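Local coordinates for type II restriction enzyme ngomi (Neisseria gonorrhoeae, PDB 1FIU), which cuts double-stranded DNA at the sequence 5'-GCCGGC-3' after the first G, working as a magnesium-dependent homotetrameric type II restriction endonuclease, at residues Ala48-Ser53 with Glu250-Ser255; Ser226-Ile231 with Val241-Leu246; Ile231-Gly236 with Tyr266-Gly271; Asn20-Ala23 with Val29-Asn32. All coordinates share one frame; numbering follows the deposited sequence.

Interaction 1: Ala48-Ser53 with Glu250-Ser255; sequences ADLLHS and EQILQS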
loop_
_atom_site.group_PDB
_atom_site.type_symbol
_atom_site.label_atom_id
_atom_site.label_comp_id
_atom_site.label_asym_id
_atom_site.label_seq_id
_atom_site.Cartn_x
_atom_site.Cartn_y
_atom_site.Cartn_z
ATOM N N ALA I 48 13.443 8.975 -35.305
ATOM C CA ALA I 48 13.115 8.237 -36.523
ATOM C C ALA I 48 14.257 8.367 -37.535
ATOM O O ALA I 48 14.568 7.418 -38.254
ATOM C CB ALA I 48 11.811 8.749 -37.114
ATOM N N ASP I 49 14.900 9.531 -37.594
ATOM C CA ASP I 49 16.019 9.691 -38.534
ATOM C C ASP I 49 17.164 8.759 -38.125
ATOM O O ASP I 49 17.776 8.090 -38.957
ATOM C CB ASP I 49 16.529 11.140 -38.554
ATOM C CG ASP I 49 17.658 11.345 -39.564
ATOM O OD1 ASP I 49 17.393 11.231 -40.784
ATOM O OD2 ASP I 49 18.812 11.601 -39.142
ATOM N N LEU I 50 17.445 8.710 -36.829
ATOM C CA LEU I 50 18.501 7.854 -36.332
ATOM C C LEU I 50 18.171 6.377 -36.530
ATOM O O LEU I 50 19.064 5.526 -36.506
ATOM C CB LEU I 50 18.755 8.159 -34.860
ATOM C CG LEU I 50 19.482 9.494 -34.660
ATOM C CD1 LEU I 50 19.640 9.737 -33.167
ATOM C CD2 LEU I 50 20.846 9.468 -35.363
ATOM N N LEU I 51 16.891 6.081 -36.746
ATOM C CA LEU I 51 16.442 4.707 -36.972
ATOM C C LEU I 51 16.324 4.410 -38.467
ATOM O O LEU I 51 15.929 3.312 -38.870
ATOM C CB LEU I 51 15.096 4.492 -36.283
ATOM C CG LEU I 51 15.152 3.904 -34.865
ATOM C CD1 LEU I 51 15.984 4.766 -33.942
ATOM C CD2 LEU I 51 13.741 3.767 -34.333
ATOM N N HIS I 52 16.671 5.409 -39.275
ATOM C CA HIS I 52 16.621 5.325 -40.732
ATOM C C HIS I 52 15.218 5.131 -41.301
ATOM O O HIS I 52 15.027 4.452 -42.319
ATOM C CB HIS I 52 17.547 4.212 -41.232
ATOM C CG HIS I 52 18.941 4.312 -40.699
ATOM N ND1 HIS I 52 19.768 5.383 -40.969
ATOM C CD2 HIS I 52 19.653 3.479 -39.903
ATOM C CE1 HIS I 52 20.928 5.205 -40.363
ATOM N NE2 HIS I 52 20.886 4.057 -39.708
ATOM N N SER I 53 14.224 5.728 -40.648
ATOM C CA SER I 53 12.852 5.632 -41.121
ATOM C C SER I 53 12.754 6.478 -42.381
ATOM O O SER I 53 13.226 7.618 -42.392
ATOM C CB SER I 53 11.876 6.187 -40.085
ATOM O OG SER I 53 10.536 6.104 -40.548
ATOM N N GLU I 250 18.575 9.906 -26.284
ATOM C CA GLU I 250 19.662 10.629 -25.620
ATOM C C GLU I 250 20.433 11.486 -26.622
ATOM O O GLU I 250 20.757 12.643 -26.330
ATOM C CB GLU I 250 20.632 9.655 -24.940
ATOM C CG GLU I 250 21.742 10.339 -24.153
ATOM C CD GLU I 250 22.734 9.349 -23.539
ATOM O OE1 GLU I 250 22.974 8.271 -24.129
ATOM O OE2 GLU I 250 23.287 9.664 -22.467
ATOM N N GLN I 251 20.711 10.924 -27.794
ATOM C CA GLN I 251 21.464 11.662 -28.825
ATOM C C GLN I 251 20.696 12.893 -29.308
ATOM O O GLN I 251 21.285 13.981 -29.491
ATOM C CB GLN I 251 21.770 10.741 -30.012
ATOM C CG GLN I 251 22.808 11.297 -31.004
ATOM C CD GLN I 251 23.179 10.278 -32.081
ATOM O OE1 GLN I 251 23.445 9.108 -31.781
ATOM N NE2 GLN I 251 23.197 10.717 -33.336
ATOM N N ILE I 252 19.388 12.743 -29.524
ATOM C CA ILE I 252 18.614 13.889 -30.005
ATOM C C ILE I 252 18.517 14.977 -28.955
ATOM O O ILE I 252 18.675 16.162 -29.273
ATOM C CB ILE I 252 17.208 13.479 -30.492
ATOM C CG1 ILE I 252 17.364 12.518 -31.674
ATOM C CG2 ILE I 252 16.410 14.710 -30.972
ATOM C CD1 ILE I 252 18.235 13.095 -32.819
ATOM N N LEU I 253 18.274 14.595 -27.700
ATOM C CA LEU I 253 18.205 15.592 -26.640
ATOM C C LEU I 253 19.532 16.352 -26.567
ATOM O O LEU I 253 19.539 17.575 -26.415
ATOM C CB LEU I 253 17.927 14.933 -25.288
ATOM C CG LEU I 253 16.554 14.246 -25.191
ATOM C CD1 LEU I 253 16.480 13.467 -23.879
ATOM C CD2 LEU I 253 15.426 15.253 -25.245
ATOM N N GLN I 254 20.645 15.636 -26.666
ATOM C CA GLN I 254 21.958 16.285 -26.606
ATOM C C GLN I 254 22.166 17.202 -27.796
ATOM O O GLN I 254 22.624 18.340 -27.637
ATOM C CB GLN I 254 23.063 15.234 -26.560
ATOM C CG GLN I 254 23.130 14.473 -25.232
ATOM C CD GLN I 254 23.855 15.262 -24.136
ATOM O OE1 GLN I 254 24.108 16.467 -24.274
ATOM N NE2 GLN I 254 24.188 14.581 -23.040
ATOM N N SER I 255 21.832 16.716 -28.986
ATOM C CA SER I 255 22.002 17.501 -30.213
ATOM C C SER I 255 21.237 18.812 -30.194
ATOM O O SER I 255 21.796 19.859 -30.547
ATOM C CB SER I 255 21.560 16.682 -31.428
ATOM O OG SER I 255 22.491 15.650 -31.673
#

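Interaction 2: Ser226-Ile231 with Val241-Leu246; sequences SRISSI and VYHFAL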
loop_
_atom_site.group_PDB
_atom_site.type_symbol
_atom_site.label_atom_id
_atom_site.label_comp_id
_atom_site.label_asym_id
_atom_site.label_seq_id
_atom_site.Cartn_x
_atom_site.Cartn_y
_atom_site.Cartn_z
ATOM N N SER I 226 9.227 14.127 -20.246
ATOM C CA SER I 226 8.168 14.533 -19.324
ATOM C C SER I 226 7.056 13.495 -19.253
ATOM O O SER I 226 6.628 13.130 -18.160
ATOM C CB SER I 226 7.582 15.909 -19.710
ATOM O OG SER I 226 6.982 15.873 -20.983
ATOM N N ARG I 227 6.594 13.005 -20.401
ATOM C CA ARG I 227 5.525 12.010 -20.383
ATOM C C ARG I 227 6.032 10.665 -19.865
ATOM O O ARG I 227 5.322 9.972 -19.129
ATOM C CB ARG I 227 4.902 11.896 -21.777
ATOM C CG ARG I 227 3.780 12.930 -21.968
ATOM C CD ARG I 227 3.393 13.147 -23.422
ATOM N NE ARG I 227 2.200 13.976 -23.477
ATOM C CZ ARG I 227 1.850 14.741 -24.508
ATOM N NH1 ARG I 227 2.602 14.801 -25.597
ATOM N NH2 ARG I 227 0.730 15.436 -24.453
ATOM N N ILE I 228 7.259 10.306 -20.214
ATOM C CA ILE I 228 7.829 9.062 -19.694
ATOM C C ILE I 228 7.866 9.145 -18.150
ATOM O O ILE I 228 7.547 8.157 -17.446
ATOM C CB ILE I 228 9.280 8.867 -20.194
ATOM C CG1 ILE I 228 9.282 8.649 -21.708
ATOM C CG2 ILE I 228 9.968 7.705 -19.429
ATOM C CD1 ILE I 228 10.655 8.840 -22.312
ATOM N N SER I 229 8.236 10.316 -17.621
ATOM C CA SER I 229 8.362 10.492 -16.175
ATOM C C SER I 229 7.071 10.263 -15.391
ATOM O O SER I 229 7.133 9.933 -14.198
ATOM C CB SER I 229 8.941 11.892 -15.842
ATOM O OG SER I 229 7.933 12.901 -15.917
ATOM N N SER I 230 5.919 10.411 -16.055
ATOM C CA SER I 230 4.635 10.221 -15.384
ATOM C C SER I 230 4.444 8.765 -14.918
ATOM O O SER I 230 3.612 8.509 -14.074
ATOM C CB SER I 230 3.456 10.659 -16.270
ATOM O OG SER I 230 3.279 9.828 -17.399
ATOM N N ILE I 231 5.187 7.828 -15.496
ATOM C CA ILE I 231 5.115 6.440 -15.014
ATOM C C ILE I 231 6.476 5.959 -14.468
ATOM O O ILE I 231 6.517 5.110 -13.576
ATOM C CB ILE I 231 4.571 5.485 -16.130
ATOM C CG1 ILE I 231 4.357 4.064 -15.581
ATOM C CG2 ILE I 231 5.506 5.472 -17.313
ATOM C CD1 ILE I 231 3.238 3.953 -14.522
ATOM N N VAL I 241 11.245 1.206 -16.166
ATOM C CA VAL I 241 10.639 1.479 -17.468
ATOM C C VAL I 241 11.729 1.322 -18.523
ATOM O O VAL I 241 12.898 1.639 -18.279
ATOM C CB VAL I 241 10.042 2.914 -17.501
ATOM C CG1 VAL I 241 9.555 3.289 -18.908
ATOM C CG2 VAL I 241 8.863 2.984 -16.549
ATOM N N TYR I 242 11.358 0.818 -19.693
ATOM C CA TYR I 242 12.322 0.596 -20.766
ATOM C C TYR I 242 11.868 1.336 -22.018
ATOM O O TYR I 242 10.726 1.194 -22.427
ATOM C CB TYR I 242 12.429 -0.905 -21.059
ATOM C CG TYR I 242 12.953 -1.663 -19.856
ATOM C CD1 TYR I 242 12.123 -1.939 -18.763
ATOM C CD2 TYR I 242 14.293 -2.060 -19.795
ATOM C CE1 TYR I 242 12.626 -2.601 -17.615
ATOM C CE2 TYR I 242 14.802 -2.722 -18.656
ATOM C CZ TYR I 242 13.957 -2.985 -17.571
ATOM O OH TYR I 242 14.475 -3.610 -16.455
ATOM N N HIS I 243 12.769 2.135 -22.601
ATOM C CA HIS I 243 12.451 2.931 -23.779
ATOM C C HIS I 243 12.832 2.177 -25.053
ATOM O O HIS I 243 13.904 1.555 -25.120
ATOM C CB HIS I 243 13.209 4.281 -23.725
ATOM C CG HIS I 243 12.693 5.300 -24.701
ATOM N ND1 HIS I 243 13.246 5.490 -25.950
ATOM C CD2 HIS I 243 11.617 6.120 -24.637
ATOM C CE1 HIS I 243 12.528 6.384 -26.617
ATOM N NE2 HIS I 243 11.533 6.783 -25.842
ATOM N N PHE I 244 11.970 2.266 -26.065
ATOM C CA PHE I 244 12.205 1.559 -27.317
ATOM C C PHE I 244 13.435 2.011 -28.099
ATOM O O PHE I 244 13.931 1.272 -28.954
ATOM C CB PHE I 244 10.954 1.624 -28.222
ATOM C CG PHE I 244 10.958 2.764 -29.216
ATOM C CD1 PHE I 244 10.880 2.499 -30.582
ATOM C CD2 PHE I 244 10.993 4.103 -28.789
ATOM C CE1 PHE I 244 10.823 3.544 -31.513
ATOM C CE2 PHE I 244 10.937 5.152 -29.725
ATOM C CZ PHE I 244 10.850 4.865 -31.077
ATOM N N ALA I 245 13.948 3.200 -27.786
ATOM C CA ALA I 245 15.120 3.715 -28.502
ATOM C C ALA I 245 15.840 4.714 -27.613
ATOM O O ALA I 245 15.979 5.896 -27.934
ATOM C CB ALA I 245 14.661 4.384 -29.809
ATOM N N LEU I 246 16.349 4.223 -26.499
ATOM C CA LEU I 246 16.974 5.106 -25.540
ATOM C C LEU I 246 18.202 5.869 -26.027
ATOM O O LEU I 246 18.326 7.062 -25.742
ATOM C CB LEU I 246 17.340 4.327 -24.268
ATOM C CG LEU I 246 17.656 5.253 -23.081
ATOM C CD1 LEU I 246 16.369 5.714 -22.398
ATOM C CD2 LEU I 246 18.530 4.534 -22.092
#

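Interaction 3: Ile231-Gly236 with Tyr266-Gly271; sequences IALGTG and YIMVNG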
loop_
_atom_site.group_PDB
_atom_site.type_symbol
_atom_site.label_atom_id
_atom_site.label_comp_id
_atom_site.label_asym_id
_atom_site.label_seq_id
_atom_site.Cartn_x
_atom_site.Cartn_y
_atom_site.Cartn_z
ATOM N N ILE I 231 5.187 7.828 -15.496
ATOM C CA ILE I 231 5.115 6.440 -15.014
ATOM C C ILE I 231 6.476 5.959 -14.468
ATOM O O ILE I 231 6.517 5.110 -13.576
ATOM C CB ILE I 231 4.571 5.485 -16.130
ATOM C CG1 ILE I 231 4.357 4.064 -15.581
ATOM C CG2 ILE I 231 5.506 5.472 -17.313
ATOM C CD1 ILE I 231 3.238 3.953 -14.522
ATOM N N ALA I 232 7.592 6.529 -14.951
ATOM C CA ALA I 232 8.910 6.095 -14.500
ATOM C C ALA I 232 9.326 6.614 -13.122
ATOM O O ALA I 232 9.988 5.907 -12.347
ATOM C CB ALA I 232 9.978 6.492 -15.530
ATOM N N LEU I 233 8.954 7.847 -12.793
ATOM C CA LEU I 233 9.359 8.370 -11.480
ATOM C C LEU I 233 8.607 7.717 -10.333
ATOM O O LEU I 233 7.466 7.320 -10.480
ATOM C CB LEU I 233 9.153 9.895 -11.420
ATOM C CG LEU I 233 10.026 10.728 -12.355
ATOM C CD1 LEU I 233 9.600 12.197 -12.174
ATOM C CD2 LEU I 233 11.506 10.562 -12.070
ATOM N N GLY I 234 9.272 7.615 -9.183
ATOM C CA GLY I 234 8.642 7.028 -8.021
ATOM C C GLY I 234 8.923 5.534 -7.979
ATOM O O GLY I 234 9.373 4.957 -8.978
ATOM N N THR I 235 8.647 4.915 -6.829
ATOM C CA THR I 235 8.878 3.479 -6.660
ATOM C C THR I 235 7.716 2.833 -5.936
ATOM O O THR I 235 6.896 3.515 -5.315
ATOM C CB THR I 235 10.160 3.205 -5.819
ATOM O OG1 THR I 235 10.049 3.856 -4.550
ATOM C CG2 THR I 235 11.398 3.718 -6.539
ATOM N N GLY I 236 7.649 1.502 -6.026
ATOM C CA GLY I 236 6.614 0.752 -5.331
ATOM C C GLY I 236 5.654 -0.057 -6.189
ATOM O O GLY I 236 5.112 -1.085 -5.747
ATOM N N TYR I 266 18.296 12.300 -17.497
ATOM C CA TYR I 266 19.329 11.743 -16.621
ATOM C C TYR I 266 18.857 11.452 -15.209
ATOM O O TYR I 266 19.396 10.563 -14.560
ATOM C CB TYR I 266 20.592 12.631 -16.611
ATOM C CG TYR I 266 21.341 12.519 -17.918
ATOM C CD1 TYR I 266 21.443 13.607 -18.782
ATOM C CD2 TYR I 266 21.873 11.296 -18.338
ATOM C CE1 TYR I 266 22.045 13.483 -20.032
ATOM C CE2 TYR I 266 22.478 11.157 -19.592
ATOM C CZ TYR I 266 22.558 12.259 -20.433
ATOM O OH TYR I 266 23.133 12.147 -21.681
ATOM N N ILE I 267 17.854 12.174 -14.723
ATOM C CA ILE I 267 17.328 11.879 -13.389
ATOM C C ILE I 267 16.759 10.463 -13.444
ATOM O O ILE I 267 16.994 9.645 -12.537
ATOM C CB ILE I 267 16.211 12.844 -12.985
ATOM C CG1 ILE I 267 16.842 14.181 -12.575
ATOM C CG2 ILE I 267 15.402 12.272 -11.809
ATOM C CD1 ILE I 267 15.847 15.271 -12.374
ATOM N N MET I 268 16.022 10.173 -14.510
ATOM C CA MET I 268 15.431 8.840 -14.667
ATOM C C MET I 268 16.462 7.760 -14.962
ATOM O O MET I 268 16.397 6.672 -14.383
ATOM C CB MET I 268 14.358 8.847 -15.767
ATOM C CG MET I 268 13.171 9.723 -15.442
ATOM S SD MET I 268 11.851 9.595 -16.654
ATOM C CE MET I 268 12.529 10.616 -18.050
ATOM N N VAL I 269 17.429 8.031 -15.834
ATOM C CA VAL I 269 18.425 7.014 -16.152
ATOM C C VAL I 269 19.419 6.801 -15.009
ATOM O O VAL I 269 19.689 5.662 -14.603
ATOM C CB VAL I 269 19.184 7.372 -17.449
ATOM C CG1 VAL I 269 20.336 6.391 -17.680
ATOM C CG2 VAL I 269 18.206 7.359 -18.630
ATOM N N ASN I 270 19.966 7.883 -14.470
ATOM C CA ASN I 270 20.905 7.721 -13.376
ATOM C C ASN I 270 20.195 7.207 -12.125
ATOM O O ASN I 270 20.816 6.554 -11.276
ATOM C CB ASN I 270 21.612 9.042 -13.071
ATOM C CG ASN I 270 22.530 9.476 -14.194
ATOM O OD1 ASN I 270 22.974 8.659 -14.999
ATOM N ND2 ASN I 270 22.837 10.771 -14.242
ATOM N N GLY I 271 18.902 7.513 -12.033
ATOM C CA GLY I 271 18.064 7.120 -10.917
ATOM C C GLY I 271 17.472 5.724 -11.062
ATOM O O GLY I 271 16.575 5.358 -10.311
#

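Interaction 4: Asn20-Ala23 with Val29-Asn32; sequences NILA and VVSN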
loop_
_atom_site.group_PDB
_atom_site.type_symbol
_atom_site.label_atom_id
_atom_site.label_comp_id
_atom_site.label_asym_id
_atom_site.label_seq_id
_atom_site.Cartn_x
_atom_site.Cartn_y
_atom_site.Cartn_z
ATOM N N ASN I 20 5.002 -0.022 -40.707
ATOM C CA ASN I 20 4.545 1.371 -40.721
ATOM C C ASN I 20 4.007 1.809 -39.351
ATOM O O ASN I 20 3.197 2.741 -39.267
ATOM C CB ASN I 20 3.471 1.580 -41.803
ATOM C CG ASN I 20 4.033 1.479 -43.210
ATOM O OD1 ASN I 20 3.291 1.519 -44.190
ATOM N ND2 ASN I 20 5.341 1.346 -43.316
ATOM N N ILE I 21 4.442 1.123 -38.288
ATOM C CA ILE I 21 4.013 1.467 -36.929
ATOM C C ILE I 21 4.701 2.790 -36.624
ATOM O O ILE I 21 4.078 3.727 -36.118
ATOM C CB ILE I 21 4.457 0.410 -35.899
ATOM C CG1 ILE I 21 3.949 -0.991 -36.322
ATOM C CG2 ILE I 21 3.963 0.816 -34.515
ATOM C CD1 ILE I 21 2.514 -1.017 -36.793
ATOM N N LEU I 22 5.997 2.836 -36.932
ATOM C CA LEU I 22 6.804 4.049 -36.792
ATOM C C LEU I 22 7.031 4.560 -38.224
ATOM O O LEU I 22 7.689 3.893 -39.027
ATOM C CB LEU I 22 8.172 3.765 -36.158
ATOM C CG LEU I 22 9.040 5.034 -36.012
ATOM C CD1 LEU I 22 8.385 6.011 -35.016
ATOM C CD2 LEU I 22 10.427 4.670 -35.531
ATOM N N ALA I 23 6.478 5.726 -38.541
ATOM C CA ALA I 23 6.643 6.291 -39.892
ATOM C C ALA I 23 6.350 7.779 -39.808
ATOM O O ALA I 23 6.133 8.309 -38.715
ATOM C CB ALA I 23 5.697 5.618 -40.866
ATOM N N VAL I 29 4.779 14.742 -39.530
ATOM C CA VAL I 29 4.650 14.278 -38.140
ATOM C C VAL I 29 4.980 12.791 -37.999
ATOM O O VAL I 29 4.378 11.953 -38.680
ATOM C CB VAL I 29 3.212 14.458 -37.610
ATOM C CG1 VAL I 29 3.179 14.130 -36.114
ATOM C CG2 VAL I 29 2.709 15.897 -37.860
ATOM N N VAL I 30 5.930 12.466 -37.124
ATOM C CA VAL I 30 6.300 11.067 -36.901
ATOM C C VAL I 30 5.206 10.443 -36.032
ATOM O O VAL I 30 4.654 11.095 -35.141
ATOM C CB VAL I 30 7.703 10.983 -36.282
ATOM C CG1 VAL I 30 8.058 9.536 -35.919
ATOM C CG2 VAL I 30 8.700 11.510 -37.315
ATOM N N SER I 31 4.882 9.182 -36.312
ATOM C CA SER I 31 3.767 8.499 -35.671
ATOM C C SER I 31 3.745 8.272 -34.167
ATOM O O SER I 31 2.719 7.838 -33.640
ATOM C CB SER I 31 3.499 7.173 -36.376
ATOM O OG SER I 31 4.631 6.352 -36.263
ATOM N N ASN I 32 4.849 8.529 -33.470
ATOM C CA ASN I 32 4.786 8.399 -32.015
ATOM C C ASN I 32 4.864 9.798 -31.388
ATOM O O ASN I 32 4.961 9.946 -30.168
ATOM C CB ASN I 32 5.886 7.459 -31.465
ATOM C CG ASN I 32 7.271 7.938 -31.764
ATOM O OD1 ASN I 32 7.503 8.620 -32.769
ATOM N ND2 ASN I 32 8.223 7.582 -30.903
#

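Interaction 1: Ala48-Ser53 with Glu250-Ser255
Leu50, Gln251 and Ile252 carry this small surface contact between the C-terminal end of helix 38-50 and a turn of helix 246-256. Leu50 contributes the most buried area and touches with both branches of its fork. With CG anti to its carbonyl carbon (chi1 -73°) and the chain then extended, the two methyls are carried out toward the second helix. CD1 lies over the flat of the Gln251 amide, 3.7 Å from CD of Gln251 and nearly straight above that carbon. CD2 reaches the nitrogen end of the same group, 3.3 Å from NE2 of Gln251. Beside the amide, CD1 of Leu50 also meets CD1 of Ile252 at 3.7 Å, the two side chains running antiparallel alongside each other. On Gln251, chi1 of -167° and the extended chain carry the amide out beside Leu50, and chi3 (-47°) turns its flat side to CD1. The Gln251 carbonyl O takes the backbone N of Ser255 at 2.8 Å and OG of Ser255 at 3.0 Å, from opposite faces of the carbonyl plane. Beyond Leu50, His52 terminates helix 38-50 in a Schellman motif, while Leu51 turns inward to Leu22 and Phe244. The leucine therefore meets the end of the isoleucine side chain and, on Gln251, the chain carbons and the flat side of the amide, a dispersion contact without a directional bond between the helices.

Interaction 2: Ser226-Ile231 with Val241-Leu246
Two groups of Ser230, OG at 2.7 Å and the backbone N at 3.2 Å, grip the carbonyl O of Arg227 in helix 225-232, whose Ile228 packs on Val241 and His243 and whose Ile231 packs on Val241. The helix links strands 215-220 and 240-243 of a beta-alpha-beta unit in the PD-(D/E)XK nuclease fold, and here it lies on its second strand. Their axes approach to 10.0 Å and run nearly antiparallel, at 155°. OG of Ser230 lies in the plane of the Arg227 carbonyl, a bond within the helix itself. Val241 turns its side chain to the helix and meets it with both branches: CG2 stands 4.2 Å from CG2 of Ile231, and CG1 a looser 4.5 Å from CG2 of Ile228. Arg227, one residue before Ile228, points to the bound DNA, with a weak bond from NH2 to a guanine O6, and pairs with Asp34. For His243, CG anti to the backbone N (chi1 -166°) brings the ring to Ile228, and its NE2 is hydrogen-bonded to the carbonyl O of Glu222. Ile228 runs roughly perpendicular to this side chain and approaches the ring obliquely, its CD1 3.7 Å from CD2 of His243.

Interaction 3: Ile231-Gly236 with Tyr266-Gly271
Ile267, at the near side of helix 259-270, reaches Leu233 with its CG2 branch, 4.3 Å from CD2 of Leu233. It is the lightest of the three touching pairs. The next residue, Met268, does most of the work for its segment. Its CG lies 3.9 Å from the same CD2 of Leu233, so this one methyl is shared by two consecutive helix residues. The Met268 side chain lies athwart that of Leu233. It leaves CB extended (chi2 -174°), which carries SD to 3.8 Å from CB of Ala232, the last residue of helix 225-232; the bend at chi3 then turns only CE. Leu233, already past the end of that helix, reaches Met268 through the tip of its side chain. Further along, Asn270 N bonds to Tyr266 O at 2.7 Å in the last regular turn, and Gly271 leaves helical geometry with a weak bond from its N to Ile267 O. All the touching across the contact is apolar. The third subunit adds Ser133, which packs on Leu233, and Ala128, which packs on Ile267. Met268 lies along helix 225-232, touching Pro225, Ile228 and Ser229 as well as Ala232, so helix 259-270 packs beside the helix of the beta-alpha-beta unit, while strand 274-276 follows helix 259-270 at the margin of the sheet.

Interaction 4: Asn20-Ala23 with Val29-Asn32
Ile21 meets Ser31 through its carbonyl O, which accepts a hydrogen bond from OG of Ser31 at 2.7 Å. The donor is tilted 19° from the carbonyl plane. Leu22 follows, and its CD1 branch touches two side chains of the returning segment 29-32 that lie on the same side of it. That methyl is 3.7 Å from CG1 of Val30 and 3.6 Å from OD1 of Asn32, whose ND2 is bonded to the carbonyl O of Ala221. The arrangement is a loop folded back on itself between helix 4-18, closed at Asn20 by a Schellman motif, and helix 38-50, whose Ala44 is touched by Val30 and Asn32. Ala23 turns its methyl away and joins through its backbone. Its N donates to OG of Ser31 at 3.0 Å, with 154° at the hydrogen, so this hydroxyl gives one bond and receives another, tying it to both neighbours of Leu22. Chi1 of 62°, which puts OG between the backbone N and carbonyl carbon of Ser31, aims it at the two groups. The carbonyl O of Ala23 then takes the backbone N of Ser31 at 2.8 Å, and CA of Val30 adds a C-H...O contact to the same oxygen at 3.3 Å.

Interactions 2 and 3 are buried and apolar across their segments; both use helix 225-232, which lies against strand 240-243 in one and helix 259-270 in the other. They share Ile231, and Val241 of interaction 2 touches Ala232 of interaction 3. Interaction 4 is also buried, but its loop has no regular structure and is held by three hydrogen bonds across its segments, two of them through Ser31 OG, where the other contacts have none. Interaction 1 is the surface contact, with a polar amide against a leucine. It adjoins interaction 4 through Leu51 and Leu22, interaction 2 through Leu51 and Phe244, and interaction 3 through a probable Glu250-Tyr266 hydrogen bond. Interactions 3 and 4 do not touch.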